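Local coordinates for AOC_like domain-containing protein (Frankia sp. Cc1.17, PDB 7DVI) that catalyses an exo-selective Diels-Alder reaction, acting as an intermolecular Diels-Alderase on non-natural substrates, at residues A[22-27]-A[144-149]; A[114-119]-A[132-137]; A[50-55]-A[65-70]. All blocks are in the same frame, centred on the assembly; numbering follows the deposited sequence.

Contact 1 of 3, residues A[22-27]-A[144-149]; sequences SVVHEG and EARISL
Glu144 reaches Gly27 through a water that accepts from Gly27 N at 3.0 Å and donates to Glu144 OE2, while Glu144 OE1 forms a salt bridge with Arg135. Ala145 turns its buried methyl to Ile28 and Glu30. At Arg146, chi1 of 72° sets CG between the backbone N and the carbonyl carbon, and a bend at chi3 brings the guanidinium alongside Glu26. Both NH1 (2.7 Å) and NE (3.0 Å) of Arg146 donate to Glu26 OE2, which gives NH1 its anti lone pair; carboxylate and guanidinium planes stand 59° apart. A methionine here would probably leave Glu26 without its countercharge and deprive Glu133 of the bond it receives from Arg146 NH2. The strands run antiparallel at 175°, the first and last of the chain's sheet, and their pairing closes the barrel. Ile147 exchanges backbone bonds with His25, its N lying 2.8 Å from His25 O; the imidazole of His25 is held by Asp94 through NE2. Ser148 has Val24 CG2 3.8 Å from its OG, a hydroxyl bonded to His150. Leu149, buried on the face of Ile147, completes the ladder: its N meets Val23 O at 2.9 Å.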
loop_
_atom_site.group_PDB
_atom_site.type_symbol
_atom_site.label_atom_id
_atom_site.label_comp_id
_atom_site.label_asym_id
_atom_site.label_seq_id
_atom_site.Cartn_x
_atom_site.Cartn_y
_atom_site.Cartn_z
ATOM N N SER A 22 5.854 17.401 10.450
ATOM C CA SER A 22 6.632 16.301 9.850
ATOM C C SER A 22 7.868 15.946 10.661
ATOM O O SER A 22 8.375 16.801 11.468
ATOM C CB SER A 22 6.917 16.605 8.415
ATOM O OG SER A 22 7.751 17.714 8.282
ATOM N N VAL A 23 8.250 14.672 10.546
ATOM C CA VAL A 23 9.536 14.106 11.029
ATOM C C VAL A 23 10.224 13.443 9.840
ATOM O O VAL A 23 9.623 12.517 9.228
ATOM C CB VAL A 23 9.326 13.134 12.191
ATOM C CG1 VAL A 23 10.649 12.667 12.768
ATOM C CG2 VAL A 23 8.445 13.745 13.291
ATOM N N VAL A 24 11.425 13.919 9.502
ATOM C CA VAL A 24 12.196 13.422 8.340
ATOM C C VAL A 24 13.573 13.042 8.849
ATOM O O VAL A 24 14.179 13.872 9.556
ATOM C CB VAL A 24 12.242 14.468 7.219
ATOM C CG1 VAL A 24 13.066 13.970 6.043
ATOM C CG2 VAL A 24 10.864 14.877 6.733
ATOM N N HIS A 25 14.010 11.818 8.558
ATOM C CA HIS A 25 15.404 11.355 8.735
ATOM C C HIS A 25 15.925 10.933 7.365
ATOM O O HIS A 25 15.389 9.936 6.812
ATOM C CB HIS A 25 15.547 10.202 9.738
ATOM C CG HIS A 25 15.086 10.527 11.112
ATOM N ND1 HIS A 25 15.827 11.334 11.967
ATOM C CD2 HIS A 25 13.978 10.158 11.788
ATOM C CE1 HIS A 25 15.199 11.440 13.116
ATOM N NE2 HIS A 25 14.069 10.704 13.049
ATOM N N GLU A 26 16.907 11.668 6.841
ATOM C CA GLU A 26 17.547 11.461 5.512
ATOM C C GLU A 26 19.048 11.170 5.670
ATOM O O GLU A 26 19.604 11.429 6.783
ATOM C CB GLU A 26 17.309 12.712 4.691
ATOM C CG GLU A 26 15.900 12.756 4.175
ATOM C CD GLU A 26 15.641 13.895 3.221
ATOM O OE1 GLU A 26 16.502 14.810 3.129
ATOM O OE2 GLU A 26 14.592 13.854 2.574
ATOM N N GLY A 27 19.669 10.602 4.621
ATOM C CA GLY A 27 21.095 10.202 4.628
ATOM C C GLY A 27 21.352 9.169 5.681
ATOM O O GLY A 27 22.455 9.150 6.297
ATOM N N GLU A 144 21.398 2.990 1.855
ATOM C CA GLU A 144 20.983 4.348 2.221
ATOM C C GLU A 144 19.476 4.295 2.480
ATOM O O GLU A 144 18.755 3.665 1.670
ATOM C CB GLU A 144 21.246 5.290 1.062
ATOM C CG GLU A 144 21.014 6.734 1.427
ATOM C CD GLU A 144 21.160 7.670 0.248
ATOM O OE1 GLU A 144 21.558 7.203 -0.832
ATOM O OE2 GLU A 144 20.787 8.834 0.387
ATOM N N ALA A 145 19.011 4.951 3.530
ATOM C CA ALA A 145 17.567 4.958 3.859
ATOM C C ALA A 145 17.085 6.391 4.148
ATOM O O ALA A 145 17.905 7.351 4.282
ATOM C CB ALA A 145 17.324 3.982 4.973
ATOM N N ARG A 146 15.780 6.573 4.043
ATOM C CA ARG A 146 15.098 7.804 4.476
ATOM C C ARG A 146 13.734 7.437 5.056
ATOM O O ARG A 146 13.118 6.377 4.677
ATOM C CB ARG A 146 15.065 8.868 3.381
ATOM C CG ARG A 146 14.142 8.615 2.209
ATOM C CD ARG A 146 14.302 9.768 1.242
ATOM N NE ARG A 146 13.800 11.042 1.771
ATOM C CZ ARG A 146 12.522 11.400 1.794
ATOM N NH1 ARG A 146 12.190 12.584 2.267
ATOM N NH2 ARG A 146 11.571 10.577 1.378
ATOM N N ILE A 147 13.317 8.268 5.994
ATOM C CA ILE A 147 12.020 8.148 6.715
ATOM C C ILE A 147 11.373 9.519 6.688
ATOM O O ILE A 147 12.041 10.522 6.996
ATOM C CB ILE A 147 12.268 7.618 8.125
ATOM C CG1 ILE A 147 12.931 6.245 8.078
ATOM C CG2 ILE A 147 10.986 7.599 8.930
ATOM C CD1 ILE A 147 13.518 5.833 9.366
ATOM N N SER A 148 10.135 9.566 6.251
ATOM C CA SER A 148 9.411 10.831 6.081
ATOM C C SER A 148 7.951 10.618 6.500
ATOM O O SER A 148 7.244 9.882 5.808
ATOM C CB SER A 148 9.618 11.293 4.676
ATOM O OG SER A 148 8.942 12.492 4.444
ATOM N N LEU A 149 7.550 11.140 7.671
ATOM C CA LEU A 149 6.164 11.025 8.190
ATOM C C LEU A 149 5.598 12.426 8.461
ATOM O O LEU A 149 6.392 13.333 8.840
ATOM C CB LEU A 149 6.185 10.144 9.433
ATOM C CG LEU A 149 6.104 8.633 9.191
ATOM C CD1 LEU A 149 7.454 8.042 8.799
ATOM C CD2 LEU A 149 5.604 7.929 10.416
HETATM O O HOH W 1 18.518 9.911 1.904
#

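Contact 2 of 3, residues A[114-119]-A[132-137]; sequences VGYPAV and REWRVI
Val114 and Trp134 come together because each places a branch between its own backbone N and carbonyl carbon: CG2 in Val114, and CG in Trp134 with chi1 at 47°. The result is a CH-pi contact in which Val114 CG2 sits 3.5 Å from the centroid of the indole's six-membered ring, 17° off its normal, and so squarely over the face. Tyr116 uses the same sector, but its chi1 of 32° lies well short of a staggered value, and its ring comes up to the edge of the indole. Trp134 NE1 makes a weak hydrogen bond to Tyr116 OH at 3.4 Å, while the firmer partner of that hydroxyl is Glu88. Arg132 runs beside Tyr116, bent at chi2 and chi3, and one face of its guanidinium lies against Trp134 CD1.

Underneath is a beta hairpin of the barrel, strands 114-121 and 129-135. Paired backbone bonds join Val114 to Trp134, with Val114 N 2.9 Å from Trp134 O, and Tyr116 to Arg132, with Tyr116 N 3.1 Å from Arg132 O. Between them the non-hydrogen-bonded pair Gly115 and Glu133 draws in to 4.0 Å between CA atoms; a CB on Gly115 would collide with Arg132 O and Glu133 CG.

Two salt bridges fix the buried guanidinium: Arg132 NE to Glu88 OE2, the oxygen that also meets Tyr116 OH, and Arg132 NH2 to Glu30. A dimethyl sulfoxide molecule, probably from the crystallisation liquor, lies close to the Arg132 side chain. Polar groups framed by aromatic rings inside the barrel, next to a bound small molecule, are consistent with the lining of a pocket.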
loop_
_atom_site.group_PDB
_atom_site.type_symbol
_atom_site.label_atom_id
_atom_site.label_comp_id
_atom_site.label_asym_id
_atom_site.label_seq_id
_atom_site.Cartn_x
_atom_site.Cartn_y
_atom_site.Cartn_z
ATOM N N VAL A 114 13.521 2.351 -3.540
ATOM C CA VAL A 114 12.226 1.673 -3.294
ATOM C C VAL A 114 11.659 2.194 -1.977
ATOM O O VAL A 114 12.388 2.838 -1.204
ATOM C CB VAL A 114 12.411 0.146 -3.285
ATOM C CG1 VAL A 114 12.976 -0.359 -4.620
ATOM C CG2 VAL A 114 13.264 -0.335 -2.119
ATOM N N GLY A 115 10.403 1.884 -1.718
ATOM C CA GLY A 115 9.835 1.986 -0.359
ATOM C C GLY A 115 8.333 1.831 -0.371
ATOM O O GLY A 115 7.745 1.464 -1.434
ATOM N N TYR A 116 7.713 2.110 0.777
ATOM C CA TYR A 116 6.291 1.773 1.000
ATOM C C TYR A 116 5.782 2.523 2.237
ATOM O O TYR A 116 6.562 3.127 2.995
ATOM C CB TYR A 116 6.162 0.260 1.190
ATOM C CG TYR A 116 7.361 -0.365 1.861
ATOM C CD1 TYR A 116 7.592 -0.261 3.218
ATOM C CD2 TYR A 116 8.298 -1.059 1.107
ATOM C CE1 TYR A 116 8.729 -0.807 3.797
ATOM C CE2 TYR A 116 9.435 -1.587 1.668
ATOM C CZ TYR A 116 9.679 -1.452 3.019
ATOM O OH TYR A 116 10.819 -2.025 3.561
ATOM N N PRO A 117 4.455 2.516 2.429
ATOM C CA PRO A 117 3.838 3.260 3.524
ATOM C C PRO A 117 4.349 2.849 4.909
ATOM O O PRO A 117 4.675 1.709 5.170
ATOM C CB PRO A 117 2.332 2.982 3.365
ATOM C CG PRO A 117 2.195 2.654 1.878
ATOM C CD PRO A 117 3.454 1.901 1.532
ATOM N N ALA A 118 4.304 3.848 5.789
ATOM C CA ALA A 118 4.738 3.757 7.180
ATOM C C ALA A 118 3.754 4.549 8.057
ATOM O O ALA A 118 3.208 5.557 7.589
ATOM C CB ALA A 118 6.140 4.286 7.277
ATOM N N VAL A 119 3.529 4.047 9.257
ATOM C CA VAL A 119 2.612 4.671 10.249
ATOM C C VAL A 119 3.357 4.739 11.578
ATOM O O VAL A 119 3.985 3.736 12.005
ATOM C CB VAL A 119 1.267 3.917 10.380
ATOM C CG1 VAL A 119 1.439 2.464 10.782
ATOM C CG2 VAL A 119 0.333 4.629 11.366
ATOM N N ARG A 132 8.781 4.840 4.295
ATOM C CA ARG A 132 10.108 4.299 4.642
ATOM C C ARG A 132 10.671 3.926 3.270
ATOM O O ARG A 132 9.987 3.259 2.524
ATOM C CB ARG A 132 10.009 3.094 5.573
ATOM C CG ARG A 132 11.349 2.509 5.993
ATOM C CD ARG A 132 12.080 1.654 4.975
ATOM N NE ARG A 132 12.828 0.600 5.619
ATOM C CZ ARG A 132 14.124 0.589 5.842
ATOM N NH1 ARG A 132 14.882 1.588 5.451
ATOM N NH2 ARG A 132 14.663 -0.430 6.459
ATOM N N GLU A 133 11.857 4.412 2.956
ATOM C CA GLU A 133 12.471 4.253 1.624
ATOM C C GLU A 133 13.908 3.817 1.826
ATOM O O GLU A 133 14.454 4.041 2.927
ATOM C CB GLU A 133 12.375 5.557 0.833
ATOM C CG GLU A 133 10.988 5.887 0.351
ATOM C CD GLU A 133 10.810 7.326 -0.104
ATOM O OE1 GLU A 133 11.798 8.100 -0.092
ATOM O OE2 GLU A 133 9.666 7.682 -0.416
ATOM N N TRP A 134 14.504 3.226 0.790
ATOM C CA TRP A 134 15.924 2.808 0.835
ATOM C C TRP A 134 16.375 2.529 -0.593
ATOM O O TRP A 134 15.508 2.393 -1.486
ATOM C CB TRP A 134 16.157 1.601 1.733
ATOM C CG TRP A 134 15.198 0.464 1.527
ATOM C CD1 TRP A 134 13.932 0.342 2.035
ATOM C CD2 TRP A 134 15.446 -0.751 0.807
ATOM N NE1 TRP A 134 13.362 -0.840 1.656
ATOM C CE2 TRP A 134 14.280 -1.541 0.917
ATOM C CE3 TRP A 134 16.538 -1.240 0.104
ATOM C CZ2 TRP A 134 14.177 -2.793 0.325
ATOM C CZ3 TRP A 134 16.438 -2.477 -0.484
ATOM C CH2 TRP A 134 15.265 -3.226 -0.390
ATOM N N ARG A 135 17.686 2.421 -0.775
ATOM C CA ARG A 135 18.293 1.958 -2.048
ATOM C C ARG A 135 19.623 1.278 -1.752
ATOM O O ARG A 135 20.322 1.621 -0.764
ATOM C CB ARG A 135 18.431 3.078 -3.071
ATOM C CG ARG A 135 19.302 4.222 -2.589
ATOM C CD ARG A 135 19.793 5.054 -3.742
ATOM N NE ARG A 135 20.379 6.285 -3.246
ATOM C CZ ARG A 135 20.720 7.324 -4.008
ATOM N NH1 ARG A 135 20.560 7.276 -5.315
ATOM N NH2 ARG A 135 21.219 8.414 -3.460
ATOM N N VAL A 136 19.936 0.288 -2.584
ATOM C CA VAL A 136 21.246 -0.399 -2.547
ATOM C C VAL A 136 22.268 0.537 -3.195
ATOM O O VAL A 136 21.973 1.106 -4.295
ATOM C CB VAL A 136 21.132 -1.756 -3.246
ATOM C CG1 VAL A 136 22.487 -2.450 -3.321
ATOM C CG2 VAL A 136 20.082 -2.605 -2.525
ATOM N N ILE A 137 23.388 0.766 -2.514
ATOM C CA ILE A 137 24.547 1.500 -3.113
ATOM C C ILE A 137 25.470 0.440 -3.723
ATOM O O ILE A 137 25.806 0.540 -4.875
ATOM C CB ILE A 137 25.236 2.411 -2.071
ATOM C CG1 ILE A 137 24.234 3.365 -1.412
ATOM C CG2 ILE A 137 26.388 3.179 -2.702
ATOM C CD1 ILE A 137 23.425 4.183 -2.407
#

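Contact 3 of 3, residues A[50-55]-A[65-70]; sequences GSYYDE and GITIGR. With EDO (1,2-ethanediol), chain G.
Tyr52 lays one face of its ring over the backbone of Gly69: Gly69 CA stands 4.0 Å from the ring centroid, 21° off the normal, and Gly69 C approaches Tyr52 CE2 to 3.5 Å. A chi1 of 61°, with CG between backbone N and carbonyl carbon, swings the ring across the neighbouring strand, where a CB on Gly69 would run into Tyr52 OH. The two strands form an antiparallel beta hairpin in the wall of the barrel, their axes 4.6 Å apart. Backbone bonds pair Tyr52 with Gly69 and Asp54 with Thr67; Asp54 N reaches Thr67 O at 3.0 Å.

On the side of the sheet that carries Tyr52, Thr67 CG2 lies at the edge of the tyrosine ring and packs 3.7 Å from Asp54 CB. The polar ends here are held from other strands, Asp54 OD1 by Gln32 and Thr67 OG1 by Glu88, to which Tyr52 OH is also weakly bonded. On the reverse face, Tyr53 turns its ring edge to Ile66, with CE1 4.0 Å from Ile66 CG2, and meets Ile68 CG1 obliquely.

At the hairpin's open end, Arg70 CB rests near Ser51 OG while its guanidinium leads away, NH1 bridging to Glu72. Arg70 NH2 donates almost straight to O1 of a 1,2-ethanediol, probably from the crystallisation liquor, at 2.9 Å.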
loop_
_atom_site.group_PDB
_atom_site.type_symbol
_atom_site.label_atom_id
_atom_site.label_comp_id
_atom_site.label_asym_id
_atom_site.label_seq_id
_atom_site.Cartn_x
_atom_site.Cartn_y
_atom_site.Cartn_z
ATOM N N GLY A 50 12.871 -13.726 2.991
ATOM C CA GLY A 50 14.026 -13.398 3.827
ATOM C C GLY A 50 13.561 -12.634 5.051
ATOM O O GLY A 50 12.459 -12.032 5.001
ATOM N N SER A 51 14.356 -12.683 6.101
ATOM C CA SER A 51 14.159 -11.901 7.345
ATOM C C SER A 51 15.477 -11.187 7.616
ATOM O O SER A 51 16.590 -11.742 7.279
ATOM C CB SER A 51 13.748 -12.769 8.488
ATOM O OG SER A 51 12.502 -13.415 8.244
ATOM N N TYR A 52 15.386 -10.028 8.251
ATOM C CA TYR A 52 16.560 -9.168 8.457
ATOM C C TYR A 52 16.423 -8.340 9.733
ATOM O O TYR A 52 15.309 -8.046 10.233
ATOM C CB TYR A 52 16.776 -8.294 7.240
ATOM C CG TYR A 52 15.643 -7.358 6.932
ATOM C CD1 TYR A 52 15.532 -6.143 7.573
ATOM C CD2 TYR A 52 14.646 -7.710 6.036
ATOM C CE1 TYR A 52 14.474 -5.281 7.311
ATOM C CE2 TYR A 52 13.585 -6.863 5.768
ATOM C CZ TYR A 52 13.478 -5.655 6.436
ATOM O OH TYR A 52 12.479 -4.777 6.126
ATOM N N TYR A 53 17.594 -7.992 10.229
ATOM C CA TYR A 53 17.851 -7.116 11.401
ATOM C C TYR A 53 18.964 -6.169 10.986
ATOM O O TYR A 53 20.105 -6.654 10.717
ATOM C CB TYR A 53 18.157 -8.006 12.606
ATOM C CG TYR A 53 18.892 -7.360 13.761
ATOM C CD1 TYR A 53 18.725 -6.030 14.107
ATOM C CD2 TYR A 53 19.754 -8.123 14.529
ATOM C CE1 TYR A 53 19.421 -5.464 15.164
ATOM C CE2 TYR A 53 20.447 -7.580 15.594
ATOM C CZ TYR A 53 20.283 -6.247 15.908
ATOM O OH TYR A 53 20.957 -5.753 16.981
ATOM N N ASP A 54 18.630 -4.891 10.895
ATOM C CA ASP A 54 19.505 -3.801 10.403
ATOM C C ASP A 54 19.629 -2.770 11.507
ATOM O O ASP A 54 18.682 -2.651 12.289
ATOM C CB ASP A 54 18.939 -3.057 9.208
ATOM C CG ASP A 54 18.882 -3.869 7.924
ATOM O OD1 ASP A 54 19.328 -4.998 7.952
ATOM O OD2 ASP A 54 18.430 -3.311 6.925
ATOM N N GLU A 55 20.775 -2.097 11.577
ATOM C CA GLU A 55 20.889 -0.838 12.334
ATOM C C GLU A 55 20.686 0.323 11.376
ATOM O O GLU A 55 20.891 0.160 10.158
ATOM C CB GLU A 55 22.249 -0.739 13.015
ATOM C CG GLU A 55 22.363 -1.620 14.232
ATOM C CD GLU A 55 23.733 -1.564 14.898
ATOM O OE1 GLU A 55 24.682 -1.010 14.302
ATOM O OE2 GLU A 55 23.827 -2.041 16.019
ATOM N N GLY A 65 18.498 3.872 15.417
ATOM C CA GLY A 65 17.834 2.698 15.991
ATOM C C GLY A 65 18.036 1.465 15.136
ATOM O O GLY A 65 19.107 1.329 14.487
ATOM N N ILE A 66 17.023 0.601 15.131
ATOM C CA ILE A 66 17.076 -0.716 14.443
ATOM C C ILE A 66 15.765 -0.917 13.656
ATOM O O ILE A 66 14.744 -0.272 13.950
ATOM C CB ILE A 66 17.348 -1.882 15.416
ATOM C CG1 ILE A 66 16.139 -2.174 16.299
ATOM C CG2 ILE A 66 18.628 -1.683 16.236
ATOM C CD1 ILE A 66 16.059 -3.597 16.814
ATOM N N THR A 67 15.803 -1.831 12.690
ATOM C CA THR A 67 14.602 -2.376 12.030
ATOM C C THR A 67 14.710 -3.898 11.991
ATOM O O THR A 67 15.813 -4.476 11.805
ATOM C CB THR A 67 14.334 -1.749 10.658
ATOM O OG1 THR A 67 13.104 -2.361 10.245
ATOM C CG2 THR A 67 15.428 -2.004 9.645
ATOM N N ILE A 68 13.587 -4.535 12.223
ATOM C CA ILE A 68 13.430 -5.998 12.151
ATOM C C ILE A 68 12.276 -6.257 11.180
ATOM O O ILE A 68 11.206 -5.635 11.343
ATOM C CB ILE A 68 13.238 -6.616 13.540
ATOM C CG1 ILE A 68 14.518 -6.486 14.381
ATOM C CG2 ILE A 68 12.810 -8.065 13.392
ATOM C CD1 ILE A 68 14.465 -7.155 15.722
ATOM N N GLY A 69 12.503 -7.105 10.178
ATOM C CA GLY A 69 11.502 -7.252 9.122
ATOM C C GLY A 69 11.681 -8.492 8.267
ATOM O O GLY A 69 12.550 -9.357 8.556
ATOM N N ARG A 70 10.789 -8.614 7.304
ATOM C CA ARG A 70 10.847 -9.779 6.377
ATOM C C ARG A 70 10.324 -9.343 5.023
ATOM O O ARG A 70 9.694 -8.220 4.889
ATOM C CB ARG A 70 10.166 -10.980 7.029
ATOM C CG ARG A 70 8.655 -10.871 7.225
ATOM C CD ARG A 70 7.829 -11.431 6.080
ATOM N NE ARG A 70 7.776 -12.884 6.196
ATOM C CZ ARG A 70 7.129 -13.684 5.352
ATOM N NH1 ARG A 70 6.556 -13.184 4.279
ATOM N NH2 ARG A 70 7.088 -14.987 5.560
HETATM C C1 EDO G . 4.475 -17.332 4.325
HETATM O O1 EDO G . 5.755 -16.899 3.833
HETATM C C2 EDO G . 3.258 -16.834 3.581
HETATM O O2 EDO G . 3.209 -15.408 3.265
#

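How the contacts relate
All three contacts are antiparallel pairings in one barrel. Contact 1 joins the first and last strands and closes it, whereas contacts 2 and 3 each bind a local hairpin. Contact 2 lies deepest, its centre about 4 Å from that of the chain, against about 9 Å for contact 3 and about 11 Å for contact 1; none of its touching residues is exposed, while contacts 1 and 3 each include some at the surface. Contact 2 sets an indole, a phenol and a buried guanidinium together; contact 3 also brings aromatic rings and the buried Asp54. Salt bridges between strands 129-135 and 143-150 connect contacts 1 and 2. Arg132 NH2 lies 3.6 Å from Thr67 CG2, joining contacts 2 and 3.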